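PDB 4JBM: interferon-inducible protein AIM2 from Mus musculus, which senses double-stranded DNA in the cytosol through its HIN domain and triggers assembly of the AIM2 inflammasome, leading to pyroptosis. Local coordinates for residues C108-Q119 with E154-V165. Numbering follows the deposited sequence.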
ATOM      1  N   CYS A 108       8.506 -11.448   4.360  1.00 83.88           N
ATOM      2  CA  CYS A 108       9.002 -10.500   3.370  1.00 92.86           C
ATOM      3  C   CYS A 108       8.031 -10.528   2.194  1.00 84.77           C
ATOM      4  O   CYS A 108       7.401 -11.552   1.925  1.00 82.44           O
ATOM      5  CB  CYS A 108      10.421 -10.860   2.901  1.00105.96           C
ATOM      6  SG  CYS A 108      11.683 -10.823   4.190  1.00131.69           S
ATOM      7  N   GLY A 109       7.907  -9.415   1.487  1.00 89.92           N
ATOM      8  CA  GLY A 109       6.914  -9.347   0.436  1.00 88.34           C
ATOM      9  C   GLY A 109       5.520  -8.963   0.921  1.00 75.13           C
ATOM     10  O   GLY A 109       4.681  -8.613   0.093  1.00 74.88           O
ATOM     11  N   THR A 110       5.250  -9.040   2.231  1.00 75.42           N
ATOM     12  CA  THR A 110       3.937  -8.595   2.747  1.00 80.98           C
ATOM     13  C   THR A 110       3.715  -7.144   2.380  1.00 66.34           C
ATOM     14  O   THR A 110       4.558  -6.284   2.649  1.00 64.77           O
ATOM     15  CB  THR A 110       3.794  -8.650   4.288  1.00 83.53           C
ATOM     16  OG1 THR A 110       4.943  -8.067   4.902  1.00 88.77           O
ATOM     17  CG2 THR A 110       3.583 -10.060   4.783  1.00 81.29           C
ATOM     18  N   ILE A 111       2.573  -6.879   1.772  1.00 57.89           N
ATOM     19  CA  ILE A 111       2.281  -5.522   1.353  1.00 77.80           C
ATOM     20  C   ILE A 111       1.885  -4.675   2.562  1.00 75.61           C
ATOM     21  O   ILE A 111       1.128  -5.111   3.429  1.00 77.36           O
ATOM     22  CB  ILE A 111       1.218  -5.495   0.253  1.00 76.89           C
ATOM     23  CG1 ILE A 111       1.750  -6.268  -0.958  1.00 89.13           C
ATOM     24  CG2 ILE A 111       0.849  -4.074  -0.107  1.00 69.36           C
ATOM     25  CD1 ILE A 111       3.193  -5.892  -1.331  1.00 80.82           C
ATOM     26  N   VAL A 112       2.451  -3.474   2.619  1.00 65.79           N
ATOM     27  CA  VAL A 112       2.177  -2.540   3.689  1.00 63.00           C
ATOM     28  C   VAL A 112       1.810  -1.195   3.085  1.00 67.01           C
ATOM     29  O   VAL A 112       2.533  -0.671   2.230  1.00 52.93           O
ATOM     30  CB  VAL A 112       3.396  -2.378   4.618  1.00 73.10           C
ATOM     31  CG1 VAL A 112       3.149  -1.272   5.648  1.00 72.41           C
ATOM     32  CG2 VAL A 112       3.686  -3.688   5.317  1.00 67.95           C
ATOM     33  N   ASN A 113       0.655  -0.674   3.496  1.00 56.12           N
ATOM     34  CA  ASN A 113       0.267   0.701   3.219  1.00 59.56           C
ATOM     35  C   ASN A 113       0.021   1.356   4.577  1.00 59.57           C
ATOM     36  O   ASN A 113      -0.236   0.652   5.554  1.00 53.84           O
ATOM     37  CB  ASN A 113      -1.017   0.762   2.391  1.00 65.96           C
ATOM     38  CG  ASN A 113      -0.960  -0.100   1.144  1.00 78.29           C
ATOM     39  OD1 ASN A 113      -0.661   0.380   0.055  1.00 69.59           O
ATOM     40  ND2 ASN A 113      -1.286  -1.376   1.296  1.00 82.75           N
ATOM     41  N   GLY A 114       0.078   2.683   4.647  1.00 43.80           N
ATOM     42  CA  GLY A 114      -0.188   3.356   5.903  1.00 52.49           C
ATOM     43  C   GLY A 114       0.485   4.702   6.069  1.00 59.80           C
ATOM     44  O   GLY A 114       1.206   5.175   5.185  1.00 55.43           O
ATOM     45  N   LEU A 115       0.264   5.295   7.237  1.00 61.76           N
ATOM     46  CA  LEU A 115       0.742   6.633   7.556  1.00 53.85           C
ATOM     47  C   LEU A 115       1.642   6.532   8.767  1.00 52.95           C
ATOM     48  O   LEU A 115       1.225   6.048   9.811  1.00 54.19           O
ATOM     49  CB  LEU A 115      -0.449   7.557   7.868  1.00 45.40           C
ATOM     50  CG  LEU A 115      -0.080   9.011   8.171  1.00 56.46           C
ATOM     51  CD1 LEU A 115       0.493   9.718   6.924  1.00 47.39           C
ATOM     52  CD2 LEU A 115      -1.277   9.772   8.745  1.00 48.16           C
ATOM     53  N   PHE A 116       2.876   7.009   8.644  1.00 55.41           N
ATOM     54  CA  PHE A 116       3.855   6.776   9.691  1.00 46.52           C
ATOM     55  C   PHE A 116       4.594   8.025  10.126  1.00 48.32           C
ATOM     56  O   PHE A 116       5.071   8.785   9.293  1.00 58.14           O
ATOM     57  CB  PHE A 116       4.865   5.710   9.244  1.00 44.99           C
ATOM     58  CG  PHE A 116       4.243   4.392   8.878  1.00 41.04           C
ATOM     59  CD1 PHE A 116       3.994   3.433   9.853  1.00 44.31           C
ATOM     60  CD2 PHE A 116       3.923   4.100   7.563  1.00 36.54           C
ATOM     61  CE1 PHE A 116       3.448   2.202   9.523  1.00 49.75           C
ATOM     62  CE2 PHE A 116       3.366   2.865   7.215  1.00 37.08           C
ATOM     63  CZ  PHE A 116       3.123   1.916   8.200  1.00 47.83           C
ATOM     64  N   LYS A 117       4.693   8.215  11.440  1.00 45.33           N
ATOM     65  CA  LYS A 117       5.484   9.294  12.010  1.00 52.23           C
ATOM     66  C   LYS A 117       6.952   8.934  11.861  1.00 61.74           C
ATOM     67  O   LYS A 117       7.360   7.805  12.170  1.00 67.95           O
ATOM     68  CB  LYS A 117       5.179   9.492  13.500  1.00 54.12           C
ATOM     69  CG  LYS A 117       3.781   9.993  13.846  1.00 51.34           C
ATOM     70  CD  LYS A 117       3.621  10.083  15.353  1.00 53.86           C
ATOM     71  CE  LYS A 117       3.602   8.695  15.987  1.00 51.71           C
ATOM     72  NZ  LYS A 117       2.451   7.842  15.543  1.00 57.08           N
ATOM     73  N   VAL A 118       7.737   9.890  11.383  1.00 55.96           N
ATOM     74  CA  VAL A 118       9.176   9.724  11.275  1.00 56.44           C
ATOM     75  C   VAL A 118       9.951  10.580  12.278  1.00 58.86           C
ATOM     76  O   VAL A 118       9.725  11.788  12.392  1.00 62.59           O
ATOM     77  CB  VAL A 118       9.672   9.986   9.834  1.00 64.20           C
ATOM     78  CG1 VAL A 118       8.945  11.157   9.225  1.00 65.07           C
ATOM     79  CG2 VAL A 118      11.189  10.190   9.807  1.00 58.99           C
ATOM     80  N   GLN A 119      10.863   9.930  13.000  1.00 60.64           N
ATOM     81  CA  GLN A 119      11.767  10.596  13.930  1.00 75.72           C
ATOM     82  C   GLN A 119      13.140  10.940  13.313  1.00 85.91           C
ATOM     83  O   GLN A 119      13.674  12.014  13.574  1.00 95.57           O
ATOM     84  CB  GLN A 119      11.963   9.738  15.186  1.00 72.15           C
ATOM     85  CG  GLN A 119      12.288   8.280  14.888  1.00 83.20           C
ATOM     86  CD  GLN A 119      12.404   7.426  16.134  1.00 94.08           C
ATOM     87  OE1 GLN A 119      12.093   7.871  17.238  1.00 97.01           O
ATOM     88  NE2 GLN A 119      12.844   6.186  15.960  1.00104.99           N
ATOM     89  N   GLU A 154      12.063  15.942  10.543  1.00 93.92           N
ATOM     90  CA  GLU A 154      11.582  15.224  11.718  1.00 90.06           C
ATOM     91  C   GLU A 154      10.258  15.811  12.201  1.00 89.39           C
ATOM     92  O   GLU A 154      10.091  17.032  12.244  1.00 80.83           O
ATOM     93  CB  GLU A 154      12.598  15.275  12.853  1.00 99.08           C
ATOM     94  CG  GLU A 154      12.102  14.556  14.097  1.00110.58           C
ATOM     95  CD  GLU A 154      12.865  14.919  15.351  1.00122.76           C
ATOM     96  OE1 GLU A 154      13.470  16.012  15.382  1.00131.26           O
ATOM     97  OE2 GLU A 154      12.855  14.112  16.305  1.00125.65           O
ATOM     98  N   GLY A 155       9.322  14.935  12.563  1.00 89.38           N
ATOM     99  CA  GLY A 155       8.009  15.352  13.020  1.00 83.55           C
ATOM    100  C   GLY A 155       6.995  15.274  11.896  1.00 81.82           C
ATOM    101  O   GLY A 155       5.783  15.360  12.117  1.00 67.16           O
ATOM    102  N   ASP A 156       7.493  15.084  10.680  1.00 71.01           N
ATOM    103  CA  ASP A 156       6.603  14.884   9.553  1.00 63.49           C
ATOM    104  C   ASP A 156       6.120  13.441   9.515  1.00 53.05           C
ATOM    105  O   ASP A 156       6.485  12.618  10.352  1.00 52.33           O
ATOM    106  CB  ASP A 156       7.296  15.228   8.232  1.00 75.39           C
ATOM    107  CG  ASP A 156       7.614  16.708   8.100  1.00 88.07           C
ATOM    108  OD1 ASP A 156       6.859  17.532   8.656  1.00 84.42           O
ATOM    109  OD2 ASP A 156       8.606  17.041   7.414  1.00 95.76           O
ATOM    110  N   LYS A 157       5.310  13.138   8.517  1.00 52.03           N
ATOM    111  CA  LYS A 157       4.830  11.789   8.323  1.00 58.47           C
ATOM    112  C   LYS A 157       5.095  11.369   6.892  1.00 55.65           C
ATOM    113  O   LYS A 157       5.238  12.207   5.997  1.00 62.37           O
ATOM    114  CB  LYS A 157       3.337  11.686   8.637  1.00 60.07           C
ATOM    115  CG  LYS A 157       2.950  12.036  10.075  1.00 54.56           C
ATOM    116  CD  LYS A 157       1.449  11.815  10.283  1.00 55.75           C
ATOM    117  CE  LYS A 157       1.028  12.101  11.706  1.00 48.65           C
ATOM    118  NZ  LYS A 157       0.885  13.553  11.922  1.00 73.38           N
ATOM    119  N   ILE A 158       5.200  10.061   6.695  1.00 50.14           N
ATOM    120  CA  ILE A 158       5.304   9.486   5.370  1.00 54.61           C
ATOM    121  C   ILE A 158       4.112   8.573   5.135  1.00 52.24           C
ATOM    122  O   ILE A 158       3.759   7.754   5.986  1.00 60.77           O
ATOM    123  CB  ILE A 158       6.631   8.728   5.171  1.00 54.45           C
ATOM    124  CG1 ILE A 158       6.833   7.687   6.266  1.00 47.44           C
ATOM    125  CG2 ILE A 158       7.781   9.696   5.186  1.00 54.62           C
ATOM    126  CD1 ILE A 158       8.194   6.973   6.179  1.00 52.73           C
ATOM    127  N   ARG A 159       3.462   8.753   3.996  1.00 60.03           N
ATOM    128  CA  ARG A 159       2.373   7.883   3.577  1.00 64.24           C
ATOM    129  C   ARG A 159       2.948   6.901   2.564  1.00 60.16           C
ATOM    130  O   ARG A 159       3.405   7.300   1.484  1.00 59.62           O
ATOM    131  CB  ARG A 159       1.223   8.703   2.995  1.00 54.88           C
ATOM    132  CG  ARG A 159      -0.115   7.980   2.866  1.00 60.14           C
ATOM    133  CD  ARG A 159      -1.001   8.827   1.987  1.00 71.44           C
ATOM    134  NE  ARG A 159      -0.499   8.804   0.616  1.00 81.91           N
ATOM    135  CZ  ARG A 159      -0.937   9.573  -0.374  1.00 78.81           C
ATOM    136  NH1 ARG A 159      -1.869  10.485  -0.160  1.00 70.12           N
ATOM    137  NH2 ARG A 159      -0.403   9.456  -1.579  1.00 77.55           N
ATOM    138  N   LEU A 160       2.942   5.629   2.957  1.00 58.74           N
ATOM    139  CA  LEU A 160       3.474   4.516   2.182  1.00 53.21           C
ATOM    140  C   LEU A 160       2.342   3.782   1.472  1.00 65.58           C
ATOM    141  O   LEU A 160       1.309   3.489   2.078  1.00 64.81           O
ATOM    142  CB  LEU A 160       4.191   3.527   3.111  1.00 46.50           C
ATOM    143  CG  LEU A 160       5.641   3.757   3.553  1.00 65.18           C
ATOM    144  CD1 LEU A 160       5.888   5.193   3.925  1.00 71.25           C
ATOM    145  CD2 LEU A 160       5.984   2.850   4.720  1.00 55.84           C
ATOM    146  N   THR A 161       2.535   3.497   0.189  1.00 54.56           N
ATOM    147  CA  THR A 161       1.606   2.649  -0.558  1.00 54.50           C
ATOM    148  C   THR A 161       2.372   1.510  -1.242  1.00 61.50           C
ATOM    149  O   THR A 161       3.305   1.764  -2.011  1.00 58.39           O
ATOM    150  CB  THR A 161       0.812   3.457  -1.603  1.00 59.22           C
ATOM    151  OG1 THR A 161       0.327   4.673  -1.015  1.00 65.49           O
ATOM    152  CG2 THR A 161      -0.356   2.646  -2.136  1.00 64.41           C
ATOM    153  N   PHE A 162       2.007   0.267  -0.922  1.00 64.16           N
ATOM    154  CA  PHE A 162       2.665  -0.918  -1.471  1.00 65.54           C
ATOM    155  C   PHE A 162       4.157  -0.997  -1.148  1.00 66.45           C
ATOM    156  O   PHE A 162       4.979  -1.248  -2.023  1.00 65.79           O
ATOM    157  CB  PHE A 162       2.449  -1.025  -2.986  1.00 82.63           C
ATOM    158  CG  PHE A 162       2.330  -2.442  -3.499  1.00 88.07           C
ATOM    159  CD1 PHE A 162       1.184  -3.189  -3.282  1.00 81.57           C
ATOM    160  CD2 PHE A 162       3.373  -3.014  -4.227  1.00 91.21           C
ATOM    161  CE1 PHE A 162       1.074  -4.483  -3.768  1.00 81.67           C
ATOM    162  CE2 PHE A 162       3.278  -4.308  -4.718  1.00 84.18           C
ATOM    163  CZ  PHE A 162       2.123  -5.045  -4.489  1.00 93.71           C
ATOM    164  N   PHE A 163       4.520  -0.785   0.104  1.00 62.20           N
ATOM    165  CA  PHE A 163       5.881  -1.081   0.493  1.00 67.08           C
ATOM    166  C   PHE A 163       5.851  -2.527   0.934  1.00 66.60           C
ATOM    167  O   PHE A 163       4.766  -3.092   1.101  1.00 58.87           O
ATOM    168  CB  PHE A 163       6.343  -0.155   1.622  1.00 53.57           C
ATOM    169  CG  PHE A 163       6.924   1.139   1.133  1.00 65.40           C
ATOM    170  CD1 PHE A 163       6.197   1.972   0.286  1.00 66.66           C
ATOM    171  CD2 PHE A 163       8.216   1.501   1.474  1.00 46.61           C
ATOM    172  CE1 PHE A 163       6.742   3.163  -0.179  1.00 59.28           C
ATOM    173  CE2 PHE A 163       8.767   2.688   1.014  1.00 47.50           C
ATOM    174  CZ  PHE A 163       8.029   3.517   0.179  1.00 56.44           C
ATOM    175  N   GLU A 164       7.018  -3.131   1.150  1.00 52.22           N
ATOM    176  CA  GLU A 164       7.019  -4.528   1.565  1.00 55.68           C
ATOM    177  C   GLU A 164       7.806  -4.673   2.850  1.00 52.73           C
ATOM    178  O   GLU A 164       8.752  -3.938   3.072  1.00 64.54           O
ATOM    179  CB  GLU A 164       7.596  -5.428   0.459  1.00 83.92           C
ATOM    180  CG  GLU A 164       6.891  -5.309  -0.890  1.00 95.35           C
ATOM    181  CD  GLU A 164       7.574  -4.338  -1.837  1.00111.30           C
ATOM    182  OE1 GLU A 164       8.724  -3.940  -1.553  1.00115.35           O
ATOM    183  OE2 GLU A 164       6.963  -3.979  -2.867  1.00114.15           O
ATOM    184  N   VAL A 165       7.410  -5.603   3.710  1.00 66.40           N
ATOM    185  CA  VAL A 165       8.268  -5.949   4.833  1.00 82.31           C
ATOM    186  C   VAL A 165       9.493  -6.626   4.229  1.00 97.33           C
ATOM    187  O   VAL A 165       9.381  -7.398   3.278  1.00 91.80           O
ATOM    188  CB  VAL A 165       7.560  -6.873   5.849  1.00 90.00           C
ATOM    189  CG1 VAL A 165       8.549  -7.564   6.772  1.00100.36           C
ATOM    190  CG2 VAL A 165       6.528  -6.092   6.646  1.00 83.56           C
TER
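Val-112 with Phe-163, Gly-114 with Leu-160 and Phe-116 with Ile-158 form antiparallel hydrogen-bonded pairs, so strand 111-119 runs along both 157-160 and 163-165. At the far end, Val-118 continues the pairing by taking the N-H of Gly-155 and giving its own to Asp-156 O.

Between the two partner strands the register slips by one residue. Phe-162 and Phe-163 both face Val-112 in a G1 beta bulge, with Phe-162 at positive phi (60°). The N-H of Phe-162 is bound by the side chain of Asn-113, whose OD1 lies 2.8 Å from Phe-162 N; the donor sits well above the amide carbonyl plane, with an N-H...O angle of 146°.

Apolar contacts split between the faces. Ile-111 lays CD1 over one face of the Phe-162 ring, 3.6 Å from its centroid, a CH-pi contact, while its CG2, anti to the backbone N, reaches Phe-162 CD1. The other side of the sheet carries Phe-116, with CE2 3.6 Å from Leu-160 CD2 as the two side chains cross at about a right angle, and Val-112 CG2, 4.0 Å from Val-165 CG2. Ile-132 of strand 127-134 packs against Phe-116 and Ile-158, and Val-141 of strand 137-144 against Leu-160. Back on the face that Ile-111 shares, Leu-115 CD2 meets the aliphatic chain of Lys-157 at CD, 3.7 Å away, and the leucine also packs on a phosphate of the bound DNA.

One long strand shared by two successive strands through a bulged corner is typical of the curled barrel of an OB fold, here the second of the two in the DNA-binding HIN domain.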